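Local coordinates for protein tripartite terminase subunit 3 (Human herpesvirus 5, PDB 3N4P) that probably helps translocate viral DNA into capsids as part of the terminase motor, this C-terminal part being its magnesium-binding nuclease domain, at residues B[67-72]-B[148-153]; B[119-124]-B[134-139]. All blocks are in the same frame, centred on the assembly; numbering follows the deposited sequence.

Contact 1: residues B[67-72]-B[148-153]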
ATOM      1  N   LEU B  67     -20.232   4.600 -14.571  1.00 51.89           N
ATOM      2  CA  LEU B  67     -20.070   3.655 -15.647  1.00 53.11           C
ATOM      3  C   LEU B  67     -20.536   4.244 -16.947  1.00 55.89           C
ATOM      4  O   LEU B  67     -21.381   5.130 -16.981  1.00 56.80           O
ATOM      5  CB  LEU B  67     -20.830   2.336 -15.373  1.00 52.14           C
ATOM      6  CG  LEU B  67     -22.347   2.436 -15.263  1.00 54.35           C
ATOM      7  CD1 LEU B  67     -23.121   1.117 -15.717  1.00 50.32           C
ATOM      8  CD2 LEU B  67     -22.680   2.745 -13.823  1.00 55.21           C
ATOM      9  N   ASP B  68     -19.988   3.712 -18.026  1.00 58.63           N
ATOM     10  CA  ASP B  68     -20.337   4.132 -19.381  1.00 63.15           C
ATOM     11  C   ASP B  68     -20.810   2.945 -20.167  1.00 64.31           C
ATOM     12  O   ASP B  68     -20.003   2.288 -20.831  1.00 63.28           O
ATOM     13  CB  ASP B  68     -19.106   4.745 -20.087  1.00 64.12           C
ATOM     14  CG  ASP B  68     -19.382   5.103 -21.562  1.00 69.97           C
ATOM     15  OD1 ASP B  68     -20.527   4.939 -22.063  1.00 73.28           O
ATOM     16  OD2 ASP B  68     -18.441   5.565 -22.230  1.00 76.93           O
ATOM     17  N   PRO B  69     -22.120   2.648 -20.108  1.00 67.03           N
ATOM     18  CA  PRO B  69     -22.525   1.407 -20.765  1.00 69.30           C
ATOM     19  C   PRO B  69     -22.248   1.493 -22.259  1.00 74.23           C
ATOM     20  O   PRO B  69     -22.522   2.529 -22.890  1.00 76.47           O
ATOM     21  CB  PRO B  69     -24.043   1.301 -20.482  1.00 69.76           C
ATOM     22  CG  PRO B  69     -24.464   2.660 -20.025  1.00 70.72           C
ATOM     23  CD  PRO B  69     -23.242   3.366 -19.472  1.00 67.58           C
ATOM     24  N   ALA B  70     -21.716   0.404 -22.809  1.00 77.54           N
ATOM     25  CA  ALA B  70     -21.215   0.379 -24.176  1.00 83.92           C
ATOM     26  C   ALA B  70     -22.159  -0.319 -25.130  1.00 89.57           C
ATOM     27  O   ALA B  70     -22.531  -1.470 -24.900  1.00 89.47           O
ATOM     28  CB  ALA B  70     -19.874  -0.320 -24.206  1.00 82.92           C
ATOM     29  N   PHE B  71     -22.525   0.355 -26.217  1.00 96.26           N
ATOM     30  CA  PHE B  71     -23.292  -0.327 -27.271  1.00102.90           C
ATOM     31  C   PHE B  71     -22.662  -0.235 -28.657  1.00107.17           C
ATOM     32  O   PHE B  71     -22.577  -1.246 -29.369  1.00109.19           O
ATOM     33  CB  PHE B  71     -24.779   0.101 -27.256  1.00105.25           C
ATOM     34  CG  PHE B  71     -25.430  -0.086 -25.901  1.00105.62           C
ATOM     35  CD1 PHE B  71     -25.815   1.015 -25.129  1.00107.01           C
ATOM     36  CD2 PHE B  71     -25.579  -1.366 -25.358  1.00104.96           C
ATOM     37  CE1 PHE B  71     -26.390   0.830 -23.852  1.00104.27           C
ATOM     38  CE2 PHE B  71     -26.137  -1.549 -24.085  1.00102.97           C
ATOM     39  CZ  PHE B  71     -26.549  -0.449 -23.338  1.00101.36           C
ATOM     40  N   THR B  72     -22.187   0.965 -29.003  1.00109.91           N
ATOM     41  CA  THR B  72     -21.997   1.396 -30.411  1.00115.49           C
ATOM     42  C   THR B  72     -22.995   0.709 -31.378  1.00119.92           C
ATOM     43  O   THR B  72     -24.114   0.393 -30.958  1.00120.16           O
ATOM     44  CB  THR B  72     -20.486   1.446 -30.892  1.00115.19           C
ATOM     45  OG1 THR B  72     -20.433   1.891 -32.260  1.00119.66           O
ATOM     46  CG2 THR B  72     -19.756   0.094 -30.722  1.00112.95           C
ATOM     47  N   VAL B 148     -31.039   5.330 -18.770  1.00 72.27           N
ATOM     48  CA  VAL B 148     -32.190   5.390 -17.858  1.00 72.40           C
ATOM     49  C   VAL B 148     -32.483   4.018 -17.313  1.00 70.67           C
ATOM     50  O   VAL B 148     -32.504   3.834 -16.095  1.00 69.06           O
ATOM     51  CB  VAL B 148     -33.498   5.913 -18.501  1.00 75.78           C
ATOM     52  CG1 VAL B 148     -34.492   6.348 -17.407  1.00 75.15           C
ATOM     53  CG2 VAL B 148     -33.224   7.061 -19.416  1.00 78.89           C
ATOM     54  N   ARG B 149     -32.694   3.055 -18.205  1.00 71.55           N
ATOM     55  CA  ARG B 149     -33.119   1.737 -17.783  1.00 71.26           C
ATOM     56  C   ARG B 149     -32.082   1.037 -16.974  1.00 67.87           C
ATOM     57  O   ARG B 149     -32.411   0.334 -16.026  1.00 67.82           O
ATOM     58  CB  ARG B 149     -33.524   0.852 -18.977  1.00 73.54           C
ATOM     59  CG  ARG B 149     -34.888   1.164 -19.548  1.00 78.49           C
ATOM     60  CD  ARG B 149     -35.298   0.143 -20.664  1.00 81.80           C
ATOM     61  NE  ARG B 149     -34.329   0.230 -21.766  1.00 82.67           N
ATOM     62  CZ  ARG B 149     -34.392   1.102 -22.780  1.00 86.13           C
ATOM     63  NH1 ARG B 149     -35.425   1.956 -22.918  1.00 90.09           N
ATOM     64  NH2 ARG B 149     -33.437   1.087 -23.698  1.00 83.71           N
ATOM     65  N   ILE B 150     -30.818   1.223 -17.355  1.00 67.21           N
ATOM     66  CA  ILE B 150     -29.705   0.659 -16.621  1.00 62.92           C
ATOM     67  C   ILE B 150     -29.629   1.243 -15.219  1.00 61.93           C
ATOM     68  O   ILE B 150     -29.457   0.491 -14.262  1.00 60.91           O
ATOM     69  CB  ILE B 150     -28.367   0.804 -17.405  1.00 63.44           C
ATOM     70  CG1 ILE B 150     -28.335  -0.185 -18.585  1.00 63.51           C
ATOM     71  CG2 ILE B 150     -27.077   0.732 -16.467  1.00 55.87           C
ATOM     72  CD1 ILE B 150     -27.153   0.081 -19.561  1.00 61.94           C
ATOM     73  N   ALA B 151     -29.762   2.559 -15.078  1.00 61.73           N
ATOM     74  CA  ALA B 151     -29.764   3.151 -13.730  1.00 60.38           C
ATOM     75  C   ALA B 151     -30.797   2.438 -12.872  1.00 61.48           C
ATOM     76  O   ALA B 151     -30.525   2.019 -11.723  1.00 60.70           O
ATOM     77  CB  ALA B 151     -30.071   4.644 -13.774  1.00 61.95           C
ATOM     78  N   CYS B 152     -31.979   2.320 -13.434  1.00 61.93           N
ATOM     79  CA  CYS B 152     -33.097   1.737 -12.727  1.00 65.68           C
ATOM     80  C   CYS B 152     -32.787   0.284 -12.381  1.00 62.42           C
ATOM     81  O   CYS B 152     -33.110  -0.158 -11.298  1.00 63.72           O
ATOM     82  CB  CYS B 152     -34.386   1.947 -13.545  1.00 66.38           C
ATOM     83  SG  CYS B 152     -35.732   0.974 -12.996  1.00 80.78           S
ATOM     84  N   LEU B 153     -32.064  -0.431 -13.244  1.00 60.63           N
ATOM     85  CA  LEU B 153     -31.748  -1.841 -12.941  1.00 57.74           C
ATOM     86  C   LEU B 153     -30.733  -1.962 -11.847  1.00 53.42           C
ATOM     87  O   LEU B 153     -30.775  -2.871 -11.077  1.00 52.63           O
ATOM     88  CB  LEU B 153     -31.368  -2.687 -14.173  1.00 56.49           C
ATOM     89  CG  LEU B 153     -32.452  -2.936 -15.230  1.00 58.95           C
ATOM     90  CD1 LEU B 153     -31.804  -3.104 -16.599  1.00 58.48           C
ATOM     91  CD2 LEU B 153     -33.447  -4.127 -14.957  1.00 51.44           C
TER

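Contact 2: residues B[119-124]-B[134-139]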
ATOM      1  N   HIS B 119     -23.294  -6.111  -8.634  1.00 44.30           N
ATOM      2  CA  HIS B 119     -22.515  -7.109  -7.931  1.00 44.41           C
ATOM      3  C   HIS B 119     -21.210  -6.498  -7.373  1.00 43.12           C
ATOM      4  O   HIS B 119     -20.814  -6.740  -6.208  1.00 42.29           O
ATOM      5  CB  HIS B 119     -22.210  -8.205  -8.936  1.00 47.40           C
ATOM      6  CG  HIS B 119     -21.636  -9.436  -8.346  1.00 53.32           C
ATOM      7  ND1 HIS B 119     -21.767  -9.758  -7.008  1.00 61.72           N
ATOM      8  CD2 HIS B 119     -20.917 -10.437  -8.907  1.00 59.08           C
ATOM      9  CE1 HIS B 119     -21.163 -10.915  -6.776  1.00 62.57           C
ATOM     10  NE2 HIS B 119     -20.641 -11.348  -7.911  1.00 61.73           N
ATOM     11  N   MET B 120     -20.540  -5.658  -8.142  1.00 41.37           N
ATOM     12  CA  MET B 120     -19.329  -5.045  -7.581  1.00 40.55           C
ATOM     13  C   MET B 120     -19.667  -4.153  -6.362  1.00 41.98           C
ATOM     14  O   MET B 120     -18.968  -4.207  -5.345  1.00 43.21           O
ATOM     15  CB  MET B 120     -18.630  -4.196  -8.611  1.00 39.99           C
ATOM     16  CG  MET B 120     -17.527  -3.221  -7.968  1.00 42.51           C
ATOM     17  SD  MET B 120     -17.177  -1.838  -9.048  1.00 49.11           S
ATOM     18  CE  MET B 120     -18.518  -0.695  -8.771  1.00 47.29           C
ATOM     19  N   ILE B 121     -20.674  -3.294  -6.499  1.00 42.85           N
ATOM     20  CA  ILE B 121     -21.146  -2.391  -5.430  1.00 43.35           C
ATOM     21  C   ILE B 121     -21.535  -3.096  -4.107  1.00 43.92           C
ATOM     22  O   ILE B 121     -21.121  -2.632  -3.039  1.00 44.20           O
ATOM     23  CB  ILE B 121     -22.363  -1.555  -5.934  1.00 46.03           C
ATOM     24  CG1 ILE B 121     -21.869  -0.475  -6.923  1.00 41.61           C
ATOM     25  CG2 ILE B 121     -23.184  -0.917  -4.750  1.00 43.29           C
ATOM     26  CD1 ILE B 121     -23.105  -0.134  -7.934  1.00 44.49           C
ATOM     27  N   ILE B 122     -22.300  -4.175  -4.200  1.00 42.24           N
ATOM     28  CA  ILE B 122     -22.680  -4.993  -3.062  1.00 43.53           C
ATOM     29  C   ILE B 122     -21.446  -5.589  -2.377  1.00 44.38           C
ATOM     30  O   ILE B 122     -21.356  -5.545  -1.148  1.00 45.03           O
ATOM     31  CB  ILE B 122     -23.707  -6.057  -3.493  1.00 45.13           C
ATOM     32  CG1 ILE B 122     -25.004  -5.386  -3.993  1.00 42.98           C
ATOM     33  CG2 ILE B 122     -24.047  -7.158  -2.369  1.00 47.17           C
ATOM     34  CD1 ILE B 122     -25.723  -6.392  -5.058  1.00 52.74           C
ATOM     35  N   SER B 123     -20.464  -6.110  -3.131  1.00 43.82           N
ATOM     36  CA  SER B 123     -19.272  -6.625  -2.458  1.00 44.71           C
ATOM     37  C   SER B 123     -18.515  -5.501  -1.752  1.00 43.43           C
ATOM     38  O   SER B 123     -17.986  -5.719  -0.678  1.00 44.39           O
ATOM     39  CB  SER B 123     -18.324  -7.314  -3.426  1.00 44.31           C
ATOM     40  OG  SER B 123     -19.033  -8.403  -4.021  1.00 52.54           O
ATOM     41  N   VAL B 124     -18.415  -4.341  -2.392  1.00 41.63           N
ATOM     42  CA  VAL B 124     -17.721  -3.231  -1.818  1.00 42.44           C
ATOM     43  C   VAL B 124     -18.408  -2.794  -0.531  1.00 45.52           C
ATOM     44  O   VAL B 124     -17.705  -2.541   0.458  1.00 46.36           O
ATOM     45  CB  VAL B 124     -17.652  -2.050  -2.740  1.00 42.82           C
ATOM     46  CG1 VAL B 124     -17.126  -0.742  -1.961  1.00 40.20           C
ATOM     47  CG2 VAL B 124     -16.728  -2.326  -3.914  1.00 38.42           C
ATOM     48  N   LEU B 134     -24.633   5.698  -1.489  1.00 57.92           N
ATOM     49  CA  LEU B 134     -24.140   5.511  -2.864  1.00 55.45           C
ATOM     50  C   LEU B 134     -24.507   6.632  -3.786  1.00 56.72           C
ATOM     51  O   LEU B 134     -25.653   7.027  -3.810  1.00 58.14           O
ATOM     52  CB  LEU B 134     -24.828   4.342  -3.513  1.00 53.02           C
ATOM     53  CG  LEU B 134     -24.169   3.019  -3.442  1.00 52.84           C
ATOM     54  CD1 LEU B 134     -25.282   1.982  -3.899  1.00 43.50           C
ATOM     55  CD2 LEU B 134     -22.873   3.060  -4.321  1.00 51.46           C
ATOM     56  N   ARG B 135     -23.572   7.073  -4.607  1.00 55.96           N
ATOM     57  CA  ARG B 135     -23.836   8.091  -5.583  1.00 57.65           C
ATOM     58  C   ARG B 135     -23.319   7.616  -6.886  1.00 56.71           C
ATOM     59  O   ARG B 135     -22.121   7.363  -7.025  1.00 57.15           O
ATOM     60  CB  ARG B 135     -23.127   9.359  -5.213  1.00 58.97           C
ATOM     61  CG  ARG B 135     -23.892  10.153  -4.225  1.00 61.53           C
ATOM     62  CD  ARG B 135     -23.146  11.428  -3.741  1.00 61.03           C
ATOM     63  NE  ARG B 135     -23.968  11.965  -2.673  1.00 69.64           N
ATOM     64  CZ  ARG B 135     -24.565  13.167  -2.662  1.00 77.95           C
ATOM     65  NH1 ARG B 135     -24.345  14.075  -3.634  1.00 79.31           N
ATOM     66  NH2 ARG B 135     -25.359  13.475  -1.630  1.00 75.74           N
ATOM     67  N   ILE B 136     -24.215   7.520  -7.861  1.00 57.30           N
ATOM     68  CA  ILE B 136     -23.937   6.801  -9.087  1.00 55.76           C
ATOM     69  C   ILE B 136     -24.188   7.691 -10.286  1.00 57.05           C
ATOM     70  O   ILE B 136     -25.235   8.260 -10.395  1.00 58.93           O
ATOM     71  CB  ILE B 136     -24.856   5.532  -9.173  1.00 54.71           C
ATOM     72  CG1 ILE B 136     -24.608   4.639  -7.961  1.00 54.38           C
ATOM     73  CG2 ILE B 136     -24.643   4.731 -10.488  1.00 50.64           C
ATOM     74  CD1 ILE B 136     -25.694   3.526  -7.791  1.00 52.26           C
ATOM     75  N   ALA B 137     -23.234   7.765 -11.201  1.00 57.11           N
ATOM     76  CA  ALA B 137     -23.459   8.405 -12.487  1.00 60.15           C
ATOM     77  C   ALA B 137     -23.421   7.407 -13.628  1.00 59.99           C
ATOM     78  O   ALA B 137     -22.447   6.665 -13.766  1.00 60.96           O
ATOM     79  CB  ALA B 137     -22.327   9.453 -12.713  1.00 59.82           C
ATOM     80  N   VAL B 138     -24.368   7.448 -14.524  1.00 61.81           N
ATOM     81  CA  VAL B 138     -24.397   6.499 -15.633  1.00 61.65           C
ATOM     82  C   VAL B 138     -24.345   7.377 -16.858  1.00 65.83           C
ATOM     83  O   VAL B 138     -25.272   8.137 -17.088  1.00 69.25           O
ATOM     84  CB  VAL B 138     -25.744   5.681 -15.728  1.00 61.76           C
ATOM     85  CG1 VAL B 138     -25.707   4.702 -16.903  1.00 56.88           C
ATOM     86  CG2 VAL B 138     -26.060   4.872 -14.468  1.00 60.25           C
ATOM     87  N   GLU B 139     -23.297   7.248 -17.664  1.00 66.85           N
ATOM     88  CA  GLU B 139     -23.191   8.013 -18.883  1.00 71.12           C
ATOM     89  C   GLU B 139     -24.215   7.583 -19.878  1.00 73.31           C
ATOM     90  O   GLU B 139     -24.360   6.409 -20.152  1.00 72.36           O
ATOM     91  CB  GLU B 139     -21.827   7.850 -19.559  1.00 71.12           C
ATOM     92  CG  GLU B 139     -21.394   9.129 -20.342  1.00 80.86           C
ATOM     93  CD  GLU B 139     -20.827   8.837 -21.732  1.00 89.71           C
ATOM     94  OE1 GLU B 139     -21.249   9.510 -22.706  1.00 94.25           O
ATOM     95  OE2 GLU B 139     -19.964   7.933 -21.851  1.00 91.74           O
TER

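Contact 1: residues B[67-72]-B[148-153]
In this RNase H-like nuclease domain, L67, P69 and F71 line up along the metal-binding end of strand 62-67 and the loop after it, and all three rest on I150 of helix 144-161. Between L67 and P69 sits D68, which coordinates magnesium with E139. The odd-numbered side chains face the helix, while D68 takes no part in the touching.

I150 meets its partners with two separate methyls, something a beta-branched residue does well. Its CG2 lies anti to the backbone N and meets CD1 of L67 at 4.0 Å, the two side chains passing at a slant. Its other branch is extended (chi2 169°), which carries CD1 forward to the loop. There the CD1 methyl sits against the proline ring, 3.5 Å from P69 CB, tighter than usual van der Waals contact, and 3.8 Å from P69 CG. The same methyl approaches F71 at the ring edge, near the ring plane, with F71 CZ 3.9 Å away. A long aromatic side chain suits this position because it spans from the loop to the helix.

At P69 the ring restricts phi just after D68, which probably limits movement of the D68 backbone, and its CB and CG give I150 CD1 a compact apolar surface. V138 of strand 133-138 also touches L67 and P69, and I113 of helix 109-127 touches L67.

The P69 side chain is about 7 Å from a bound magnesium ion. Between 67-72 and 148-153 the contact is carbon on carbon, without hydrogen bonds, so it shapes the loop by fit, not by bond direction, and probably steadies D68.

Contact 2: residues B[119-124]-B[134-139]
I121 of helix 109-127 packs on L134 and I136 of strand 133-138, part of the layer where a helix covers the central sheet of this RNase H-like nuclease fold. The walk along the helix begins at H119, on an exposed side, its ring stacked with that of Y213.

I121 is the residue of this turn that faces the strand. Its CG2 methyl, anti to the backbone N, lies against both branches of L134, 3.7 Å from L134 CD1 and 4.0 Å from L134 CD2, so the leucine fork straddles a single methyl. The two side chains cross at a slant. The same first torsion (chi1 -73°) sets CG1 anti to the carbonyl carbon, and from there the longer branch of I121 runs along the strand. A beta-branched isoleucine thus serves two strand residues at once, with one branch for each.

I122 points away from the strand, as the helical turn requires. V124 returns to the interior, against L63 of strand 62-67.

On the strand, L134 and I136 are branched aliphatics two apart and so on one face, while R135 between them belongs to the other. All three touching residues are buried, and no hydrogen bond crosses between the segments, which suits side chains that carry only carbon. V158 of helix 144-161 touches both I121 and L134, adding a second helix to the apolar group. L134 makes the closer contact; at I136 the extended branches of two isoleucines only just meet, I121 CD1 lying 4.5 Å from I136 CD1.

In the fold
The centres of the two contacts lie 12 Å apart, and both segments of contact 2 fall between those of contact 1 along the chain. Strand 133-138 lies between 62-67 and 165-172, both parallel to it, and helix 144-161 makes the crossover to 165-172. The contacts meet at the strand ends: L67 O and E139 N lie 2.9 Å apart in a probable hydrogen bond, and D68 OD2 comes within 2.8 Å of E139 OE2, these being the two protein ligands of the magnesium site. Helix 109-127, which carries I121, also touches L67 through I113, and helix 144-161 supplies I150 and V158, so the same two helices flank the strands whose ends carry D68 and E139.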